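Local coordinates for tryptophan synthase alpha chain (Campylobacter jejuni, PDB 3THA), which probably catalyses, as the alpha subunit of tryptophan synthase, the aldol cleavage of indoleglycerol phosphate to indole and glyceraldehyde 3-phosphate, at residues 94-99 and 122-127. Residues are numbered along the deposited sequence; the frame is centred on the assembly and turned at random.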
loop_
_atom_site.group_PDB
_atom_site.type_symbol
_atom_site.label_atom_id
_atom_site.label_comp_id
_atom_site.label_asym_id
_atom_site.label_seq_id
_atom_site.Cartn_x
_atom_site.Cartn_y
_atom_site.Cartn_z
HETATM N N MSE B 94 7.851 -9.766 -3.497
HETATM C CA MSE B 94 6.794 -9.119 -2.772
HETATM C C MSE B 94 6.100 -8.282 -3.832
HETATM O O MSE B 94 6.644 -7.319 -4.301
HETATM C CB MSE B 94 7.361 -8.298 -1.629
HETATM C CG MSE B 94 6.408 -7.411 -0.921
HETATM SE SE MSE B 94 7.154 -7.209 0.872
HETATM C CE MSE B 94 6.061 -5.827 1.544
ATOM N N VAL B 95 4.919 -8.716 -4.248
ATOM C CA VAL B 95 4.112 -8.032 -5.243
ATOM C C VAL B 95 2.660 -8.031 -4.783
ATOM O O VAL B 95 2.252 -8.866 -4.010
ATOM C CB VAL B 95 4.158 -8.786 -6.631
ATOM C CG1 VAL B 95 5.524 -8.683 -7.266
ATOM C CG2 VAL B 95 3.779 -10.231 -6.476
ATOM N N TYR B 96 1.881 -7.099 -5.288
ATOM C CA TYR B 96 0.456 -7.169 -5.115
ATOM C C TYR B 96 -0.105 -8.187 -6.054
ATOM O O TYR B 96 0.519 -8.504 -7.076
ATOM C CB TYR B 96 -0.144 -5.860 -5.443
ATOM C CG TYR B 96 0.121 -4.829 -4.407
ATOM C CD1 TYR B 96 -0.613 -4.820 -3.254
ATOM C CD2 TYR B 96 1.109 -3.858 -4.580
ATOM C CE1 TYR B 96 -0.431 -3.876 -2.317
ATOM C CE2 TYR B 96 1.310 -2.890 -3.612
ATOM C CZ TYR B 96 0.511 -2.912 -2.480
ATOM O OH TYR B 96 0.619 -1.988 -1.462
ATOM N N TYR B 97 -1.250 -8.726 -5.669
ATOM C CA TYR B 97 -1.926 -9.785 -6.391
ATOM C C TYR B 97 -2.312 -9.394 -7.815
ATOM O O TYR B 97 -2.377 -10.262 -8.694
ATOM C CB TYR B 97 -3.159 -10.248 -5.617
ATOM C CG TYR B 97 -3.720 -11.577 -6.093
ATOM C CD1 TYR B 97 -3.167 -12.782 -5.675
ATOM C CD2 TYR B 97 -4.826 -11.625 -6.936
ATOM C CE1 TYR B 97 -3.686 -14.002 -6.097
ATOM C CE2 TYR B 97 -5.361 -12.830 -7.346
ATOM C CZ TYR B 97 -4.776 -14.019 -6.935
ATOM O OH TYR B 97 -5.306 -15.225 -7.350
ATOM N N ASN B 98 -2.552 -8.103 -8.046
ATOM C CA ASN B 98 -2.950 -7.633 -9.353
ATOM C C ASN B 98 -1.902 -7.966 -10.414
ATOM O O ASN B 98 -2.242 -8.223 -11.561
ATOM C CB ASN B 98 -3.278 -6.142 -9.350
ATOM C CG ASN B 98 -2.092 -5.245 -8.896
ATOM O OD1 ASN B 98 -0.908 -5.572 -9.051
ATOM N ND2 ASN B 98 -2.430 -4.108 -8.341
ATOM N N LEU B 99 -0.628 -7.940 -10.040
ATOM C CA LEU B 99 0.422 -8.279 -10.949
ATOM C C LEU B 99 0.291 -9.768 -11.328
ATOM O O LEU B 99 0.465 -10.154 -12.503
ATOM C CB LEU B 99 1.765 -8.016 -10.286
ATOM C CG LEU B 99 2.955 -7.988 -11.249
ATOM C CD1 LEU B 99 4.102 -7.231 -10.650
ATOM C CD2 LEU B 99 3.416 -9.343 -11.587
ATOM N N VAL B 122 2.430 -11.505 -0.594
ATOM C CA VAL B 122 1.428 -10.734 -1.332
ATOM C C VAL B 122 0.666 -9.870 -0.337
ATOM O O VAL B 122 -0.198 -10.378 0.413
ATOM C CB VAL B 122 0.448 -11.630 -2.138
ATOM C CG1 VAL B 122 -0.379 -10.768 -3.066
ATOM C CG2 VAL B 122 1.226 -12.742 -2.978
ATOM N N PRO B 123 1.031 -8.576 -0.275
ATOM C CA PRO B 123 0.391 -7.672 0.628
ATOM C C PRO B 123 -1.064 -7.594 0.264
ATOM O O PRO B 123 -1.410 -7.534 -0.944
ATOM C CB PRO B 123 1.051 -6.290 0.284
ATOM C CG PRO B 123 2.361 -6.672 -0.267
ATOM C CD PRO B 123 2.108 -7.913 -1.049
ATOM N N GLU B 124 -1.876 -7.506 1.315
ATOM C CA GLU B 124 -3.305 -7.307 1.246
ATOM C C GLU B 124 -4.059 -8.481 0.594
ATOM O O GLU B 124 -5.289 -8.393 0.379
ATOM C CB GLU B 124 -3.664 -5.964 0.623
ATOM C CG GLU B 124 -2.796 -4.776 1.116
ATOM C CD GLU B 124 -2.998 -4.397 2.593
ATOM O OE1 GLU B 124 -3.873 -5.005 3.286
ATOM O OE2 GLU B 124 -2.249 -3.490 3.041
ATOM N N LEU B 125 -3.354 -9.589 0.340
ATOM C CA LEU B 125 -4.060 -10.823 0.016
ATOM C C LEU B 125 -4.316 -11.534 1.329
ATOM O O LEU B 125 -3.397 -12.113 1.900
ATOM C CB LEU B 125 -3.277 -11.707 -0.939
ATOM C CG LEU B 125 -4.000 -12.924 -1.523
ATOM C CD1 LEU B 125 -5.078 -12.485 -2.500
ATOM C CD2 LEU B 125 -2.993 -13.793 -2.233
ATOM N N SER B 126 -5.540 -11.475 1.836
ATOM C CA SER B 126 -5.844 -12.196 3.077
ATOM C C SER B 126 -5.803 -13.718 2.863
ATOM O O SER B 126 -5.854 -14.224 1.724
ATOM C CB SER B 126 -7.230 -11.832 3.624
ATOM O OG SER B 126 -8.214 -12.438 2.809
ATOM N N PHE B 127 -5.734 -14.450 3.973
ATOM C CA PHE B 127 -5.634 -15.900 3.883
ATOM C C PHE B 127 -6.821 -16.516 3.119
ATOM O O PHE B 127 -6.671 -17.428 2.286
ATOM C CB PHE B 127 -5.551 -16.493 5.278
ATOM C CG PHE B 127 -5.558 -17.993 5.277
ATOM C CD1 PHE B 127 -6.763 -18.694 5.455
ATOM C CD2 PHE B 127 -4.373 -18.707 5.023
ATOM C CE1 PHE B 127 -6.776 -20.087 5.420
ATOM C CE2 PHE B 127 -4.368 -20.107 4.981
ATOM C CZ PHE B 127 -5.572 -20.804 5.180
HETATM O O HOH W 1 -2.706 -7.680 -3.422
#
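Tyr-97 and Leu-125 each set CG anti to the backbone N (chi1 -165° and -171°), which brings the tyrosine ring and the leucine methyls together. Leu-125 CD1 lies over one face of the ring in a CH-pi contact, 4.1 Å from its centroid, while CD2 touches the ring atom CD1 of Tyr-97. Val-122 comes in at the edge of the same ring, its CG1 packing on Tyr-97 CB at 3.8 Å. Tyr-96 starts away from 122-127, but its ring returns, the side chain crossing Pro-123 at about a right angle, and CE1 meets the proline CB at 3.8 Å. Deeper in, Pro-123 CG rests against CG of selenomethionine Met-94, whose extended side chain passes close to Glu-46, one of two predicted proton acceptors. The backbones touch directly where Val-122 CA makes a CA-H...O contact of 3.4 Å with Val-95 O. A type II turn, Val-122 to Leu-125, is closed by Leu-125 N to Val-122 O, leaving Pro-123 O, in its central peptide, to take a water. At the C-terminal rim of the TIM barrel, the turn from strand 90-94 into helix 97-103 thus meets the loop after strand 117-121. Asn-98 ND2 of the second subunit donates to Glu-124 O, and the reciprocal bond also forms. Within an otherwise largely apolar contact, the water accepts from Tyr-97 N at 2.9 Å and donates to Pro-123 O at 2.8 Å, satisfying two backbone groups that do not meet directly.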